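Local coordinates for protein fucose-specific lectin (Aleuria aurantia, PDB 6GKE) that binds L-fucose as a dimeric six-bladed beta-propeller lectin, with strongest preference for the alpha-1,6-linked core fucose of glycoproteins, at residues V91-G94 and S95-I98; G121-E124 and S125-P128. The protein carries 1 engineered substitution. All coordinates share one frame; numbering follows the deposited sequence. Where two conformers were deposited one is given.

Contact 1 (V91-G94 and S95-I98); sequences VYDG and SKWI. With FUC (alpha-L-fucopyranose), chain C.
V91 and I98 form an antiparallel hydrogen-bonded pair, followed by the non-hydrogen-bonded pair Y92 and W97, after which D93 N donates to K96 O (3.0 Å) and the chain turns round through G94 and S95. The side chains of V91 and I98 lie alongside each other on one face of this hairpin; Y92 and W97 occupy the other. There Y92 CB sits squarely over the six-membered ring of the indole, 3.5 Å from its centroid. Y92 CG is turned opposite the backbone N (chi1 -173°), which carries the phenol past the five-membered ring with the planes inclined at 52°. Fucose covers one face of the phenol, its C4 above the ring centre, while S95 N lies over the opposite face. The indole contributes its in-plane N-H instead: W97 NE1 donates almost straight to fucose O3 (3.0 Å, 171°). In the turn, the D93 carboxylate turns in toward the backbone amides. D93 OD1 accepts S95 N and K96 N, both at 2.9 Å, and K96 NZ approaches D93 OD2 on its syn lone pair at 2.7 Å, forming a salt bridge. Both carboxylate oxygens are thus held, which should limit rotation of the group. R24 and E36 also bind this fucose. An Asx turn therefore closes the outer hairpin of a propeller blade, whose aromatic face forms one wall of an inter-blade fucose site.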
ATOM      1  N   VAL A  91      -8.865 -19.389 -16.652  1.00  5.10           N
ATOM      2  CA  VAL A  91      -8.445 -20.719 -17.044  1.00  5.19           C
ATOM      3  C   VAL A  91      -7.150 -20.620 -17.845  1.00  5.18           C
ATOM      4  O   VAL A  91      -7.117 -19.915 -18.842  1.00  5.93           O
ATOM      5  CB  VAL A  91      -9.531 -21.373 -17.919  1.00  5.74           C
ATOM      6  CG1 VAL A  91      -9.037 -22.613 -18.652  1.00  6.10           C
ATOM      7  CG2 VAL A  91     -10.778 -21.680 -17.110  1.00  6.01           C
ATOM      8  N   TYR A  92      -6.124 -21.375 -17.439  1.00  5.32           N
ATOM      9  CA  TYR A  92      -5.045 -21.724 -18.336  1.00  5.68           C
ATOM     10  C   TYR A  92      -5.342 -23.144 -18.803  1.00  5.70           C
ATOM     11  O   TYR A  92      -5.397 -24.062 -17.985  1.00  5.89           O
ATOM     12  CB  TYR A  92      -3.664 -21.638 -17.685  1.00  5.77           C
ATOM     13  CG  TYR A  92      -2.546 -21.841 -18.675  1.00  6.09           C
ATOM     14  CD1 TYR A  92      -2.189 -20.834 -19.553  1.00  6.77           C
ATOM     15  CD2 TYR A  92      -1.871 -23.047 -18.765  1.00  6.65           C
ATOM     16  CE1 TYR A  92      -1.171 -21.005 -20.477  1.00  7.85           C
ATOM     17  CE2 TYR A  92      -0.856 -23.239 -19.688  1.00  7.63           C
ATOM     18  CZ  TYR A  92      -0.500 -22.212 -20.541  1.00  8.21           C
ATOM     19  OH  TYR A  92       0.507 -22.390 -21.446  1.00 10.69           O
ATOM     20  N   ASP A  93      -5.564 -23.300 -20.110  1.00  6.44           N
ATOM     21  CA  ASP A  93      -6.122 -24.536 -20.666  1.00  7.17           C
ATOM     22  C   ASP A  93      -5.024 -25.463 -21.204  1.00  7.78           C
ATOM     23  O   ASP A  93      -5.321 -26.393 -21.957  1.00  9.47           O
ATOM     24  CB  ASP A  93      -7.140 -24.212 -21.760  1.00  8.14           C
ATOM     25  CG  ASP A  93      -6.528 -23.634 -23.022  1.00  8.91           C
ATOM     26  OD1 ASP A  93      -5.285 -23.496 -23.077  1.00  8.89           O
ATOM     27  OD2 ASP A  93      -7.305 -23.328 -23.946  1.00 11.39           O
ATOM     28  N   GLY A  94      -3.771 -25.212 -20.812  1.00  7.76           N
ATOM     29  CA  GLY A  94      -2.617 -25.946 -21.313  1.00  8.48           C
ATOM     30  C   GLY A  94      -1.820 -25.152 -22.333  1.00  9.25           C
ATOM     31  O   GLY A  94      -0.648 -25.454 -22.554  1.00 10.44           O
ATOM     32  N   SER A  95      -2.447 -24.141 -22.955  1.00  9.62           N
ATOM     33  CA  SER A  95      -1.751 -23.347 -23.966  0.70 10.59           C
ATOM     34  C   SER A  95      -2.073 -21.853 -23.874  1.00  9.92           C
ATOM     35  O   SER A  95      -1.246 -21.050 -24.296  1.00 11.98           O
ATOM     36  CB  SER A  95      -2.017 -23.867 -25.352  0.70 11.95           C
ATOM     37  OG  SER A  95      -3.392 -23.764 -25.674  0.70 13.44           O
ATOM     38  N   LYS A  96      -3.233 -21.469 -23.324  1.00  8.94           N
ATOM     39  CA  LYS A  96      -3.613 -20.058 -23.285  1.00  9.11           C
ATOM     40  C   LYS A  96      -4.506 -19.770 -22.077  1.00  7.39           C
ATOM     41  O   LYS A  96      -5.125 -20.667 -21.514  1.00  7.63           O
ATOM     42  CB  LYS A  96      -4.358 -19.680 -24.568  1.00 11.28           C
ATOM     43  CG  LYS A  96      -5.641 -20.460 -24.804  1.00 12.88           C
ATOM     44  CD  LYS A  96      -6.348 -20.132 -26.101  1.00 14.76           C
ATOM     45  CE  LYS A  96      -7.514 -21.060 -26.378  1.00 16.12           C
ATOM     46  NZ  LYS A  96      -7.076 -22.471 -26.501  1.00 16.23           N
ATOM     47  N   TRP A  97      -4.562 -18.483 -21.723  1.00  6.78           N
ATOM     48  CA  TRP A  97      -5.440 -17.969 -20.689  1.00  6.43           C
ATOM     49  C   TRP A  97      -6.745 -17.479 -21.314  1.00  6.33           C
ATOM     50  O   TRP A  97      -6.726 -16.675 -22.244  1.00  7.40           O
ATOM     51  CB  TRP A  97      -4.763 -16.829 -19.931  1.00  6.53           C
ATOM     52  CG  TRP A  97      -3.677 -17.280 -19.010  1.00  6.32           C
ATOM     53  CD1 TRP A  97      -2.335 -17.303 -19.254  1.00  6.54           C
ATOM     54  CD2 TRP A  97      -3.857 -17.821 -17.692  1.00  5.79           C
ATOM     55  NE1 TRP A  97      -1.666 -17.796 -18.169  1.00  6.30           N
ATOM     56  CE2 TRP A  97      -2.571 -18.124 -17.195  1.00  5.81           C
ATOM     57  CE3 TRP A  97      -4.970 -18.058 -16.879  1.00  5.87           C
ATOM     58  CZ2 TRP A  97      -2.374 -18.634 -15.914  1.00  6.05           C
ATOM     59  CZ3 TRP A  97      -4.775 -18.566 -15.614  1.00  5.93           C
ATOM     60  CH2 TRP A  97      -3.494 -18.848 -15.142  1.00  6.06           C
ATOM     61  N   ILE A  98      -7.861 -17.938 -20.743  1.00  6.13           N
ATOM     62  CA  ILE A  98      -9.206 -17.530 -21.141  1.00  6.18           C
ATOM     63  C   ILE A  98     -10.053 -17.344 -19.878  1.00  6.13           C
ATOM     64  O   ILE A  98      -9.640 -17.675 -18.774  1.00  6.56           O
ATOM     65  CB  ILE A  98      -9.855 -18.553 -22.097  1.00  6.55           C
ATOM     66  CG1 ILE A  98     -10.090 -19.904 -21.413  1.00  7.25           C
ATOM     67  CG2 ILE A  98      -9.045 -18.699 -23.376  1.00  7.06           C
ATOM     68  CD1 ILE A  98     -10.885 -20.881 -22.236  1.00  8.50           C
TER
HETATM   69  C1  FUC C 401       3.978 -20.849 -18.722  1.00 10.43           C
HETATM   70  C2  FUC C 401       3.338 -19.523 -18.362  1.00  8.93           C
HETATM   71  C3  FUC C 401       1.815 -19.639 -18.364  1.00  7.56           C
HETATM   72  C4  FUC C 401       1.371 -20.804 -17.493  1.00  6.78           C
HETATM   73  C5  FUC C 401       2.063 -22.076 -17.970  1.00  7.33           C
HETATM   74  C6  FUC C 401       1.717 -23.302 -17.136  1.00  7.62           C
HETATM   75  O1  FUC C 401       3.705 -21.092 -20.095  1.00 14.35           O
HETATM   76  O2  FUC C 401       3.736 -18.537 -19.323  1.00 12.06           O
HETATM   77  O3  FUC C 401       1.226 -18.402 -17.951  1.00  7.31           O
HETATM   78  O4  FUC C 401       1.712 -20.592 -16.119  1.00  6.67           O
HETATM   79  O5  FUC C 401       3.478 -21.889 -17.891  1.00  8.17           O
HETATM   80  O   HOH W   1       1.471 -20.099 -22.584  1.00 22.76           O
HETATM   81  O   HOH W   2      -4.688 -26.150 -24.839  1.00 19.85           O

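Contact 2 (G121-E124 and S125-P128); sequences GGSE and SAPP
S123 meets S125 and A126 through two hydrogen bonds that hold the tip of this surface loop. S125 N donates to S123 OG (2.9 Å) along a fairly straight path of 164°, and S123 N donates to A126 O (3.0 Å). The hydroxyl reaches inward because chi1 of 75° sets OG between the backbone N and the carbonyl carbon of S123. The methyl group of A126 comes in beside this hydroxyl and rests near a backbone oxygen, with A126 CB 3.5 Å from G121 O. Behind the tip the two limbs draw close at G122, where the lack of a side chain lets its CA come within 3.6 Å of P128 CA. The P128 ring borders the same glycine, its CB 4.0 Å from G122 CA. G121, with a positive phi of 99°, bends the chain into the loop, and G122 N is hydrogen-bonded to the side chain of Q119. Farther out, E124 touches K69 and P128 rests on W68, both on strand 64-70. The side chain of P128 also comes within about 4 Å, nearest atoms, of a bound fucose. The S123 hydroxyl bond to the amide two residues on defines an ST turn, here at the tip of the loop joining the first two strands of a propeller blade.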
ATOM      1  N   GLY A 121      -7.589 -35.410  -8.170  1.00  6.32           N
ATOM      2  CA  GLY A 121      -7.956 -36.434  -9.122  1.00  6.80           C
ATOM      3  C   GLY A 121      -7.544 -36.137 -10.554  1.00  6.92           C
ATOM      4  O   GLY A 121      -7.351 -37.062 -11.340  1.00  8.11           O
ATOM      5  N   GLY A 122      -7.439 -34.860 -10.925  1.00  6.71           N
ATOM      6  CA  GLY A 122      -7.175 -34.525 -12.317  1.00  6.75           C
ATOM      7  C   GLY A 122      -5.820 -35.035 -12.768  1.00  6.69           C
ATOM      8  O   GLY A 122      -4.817 -34.848 -12.085  1.00  6.97           O
ATOM      9  N   SER A 123      -5.804 -35.663 -13.942  1.00  6.86           N
ATOM     10  CA  SER A 123      -4.598 -36.230 -14.518  1.00  6.99           C
ATOM     11  C   SER A 123      -4.829 -36.423 -16.015  1.00  7.21           C
ATOM     12  O   SER A 123      -5.875 -36.073 -16.542  1.00  7.88           O
ATOM     13  CB  SER A 123      -4.238 -37.539 -13.862  1.00  7.31           C
ATOM     14  OG  SER A 123      -5.107 -38.553 -14.327  1.00  8.16           O
ATOM     15  N   GLU A 124      -3.866 -37.061 -16.677  1.00  7.46           N
ATOM     16  CA  GLU A 124      -4.006 -37.412 -18.071  1.00  7.97           C
ATOM     17  C   GLU A 124      -4.913 -38.636 -18.259  1.00  8.65           C
ATOM     18  O   GLU A 124      -5.154 -39.018 -19.403  1.00  9.88           O
ATOM     19  CB  GLU A 124      -2.626 -37.631 -18.687  1.00  8.01           C
ATOM     20  CG  GLU A 124      -1.867 -36.329 -18.823  1.00  7.97           C
ATOM     21  CD  GLU A 124      -0.378 -36.517 -19.019  1.00  7.51           C
ATOM     22  OE1 GLU A 124       0.302 -36.886 -18.045  1.00  7.92           O
ATOM     23  OE2 GLU A 124       0.086 -36.329 -20.152  1.00  8.65           O
ATOM     24  N   SER A 125      -5.427 -39.224 -17.168  1.00  8.87           N
ATOM     25  CA  SER A 125      -6.305 -40.389 -17.300  0.50  9.69           C
ATOM     26  C   SER A 125      -7.502 -40.315 -16.345  1.00 10.04           C
ATOM     27  O   SER A 125      -8.214 -41.298 -16.181  1.00 11.81           O
ATOM     28  CB  SER A 125      -5.536 -41.685 -17.137  0.50 10.17           C
ATOM     29  OG  SER A 125      -4.948 -41.794 -15.850  0.50 10.62           O
ATOM     30  N   ALA A 126      -7.771 -39.132 -15.780  1.00  9.91           N
ATOM     31  CA  ALA A 126      -8.910 -38.964 -14.873  1.00 10.63           C
ATOM     32  C   ALA A 126      -9.298 -37.494 -14.818  1.00 10.25           C
ATOM     33  O   ALA A 126      -8.445 -36.619 -14.956  1.00  9.72           O
ATOM     34  CB  ALA A 126      -8.580 -39.481 -13.493  1.00 11.41           C
ATOM     35  N   PRO A 127     -10.593 -37.176 -14.610  1.00 10.80           N
ATOM     36  CA  PRO A 127     -11.033 -35.785 -14.572  1.00 10.54           C
ATOM     37  C   PRO A 127     -10.720 -35.105 -13.249  1.00  8.87           C
ATOM     38  O   PRO A 127     -10.577 -35.753 -12.212  1.00  8.81           O
ATOM     39  CB  PRO A 127     -12.548 -35.908 -14.770  1.00 11.98           C
ATOM     40  CG  PRO A 127     -12.875 -37.220 -14.102  1.00 12.49           C
ATOM     41  CD  PRO A 127     -11.710 -38.124 -14.453  1.00 11.58           C
ATOM     42  N   PRO A 128     -10.633 -33.761 -13.256  1.00  8.11           N
ATOM     43  CA  PRO A 128     -10.401 -33.004 -12.034  1.00  7.34           C
ATOM     44  C   PRO A 128     -11.675 -32.878 -11.193  1.00  6.54           C
ATOM     45  O   PRO A 128     -12.794 -32.940 -11.704  1.00  7.27           O
ATOM     46  CB  PRO A 128      -9.967 -31.631 -12.558  1.00  8.24           C
ATOM     47  CG  PRO A 128     -10.750 -31.494 -13.845  1.00  8.72           C
ATOM     48  CD  PRO A 128     -10.757 -32.890 -14.435  1.00  8.93           C
TER

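Overall arrangement
From the N terminus, contact 1 comes first, closing the hairpin between strands 87-93 and 97-99, the last two strands of the blade that begins at 64-70. The chain then enters the next blade, where contact 2 closes the loop between strands 116-120 and 129-134. The two closures are in series, neither nested nor crossed, and do not touch: their centres are about 17 Å apart and their nearest atoms about 10 Å. They are related through strand 64-70, on which the loop of contact 2 packs, and probably through a second fucose: V91 touches one near R77, and P128 approaches what is probably the same sugar.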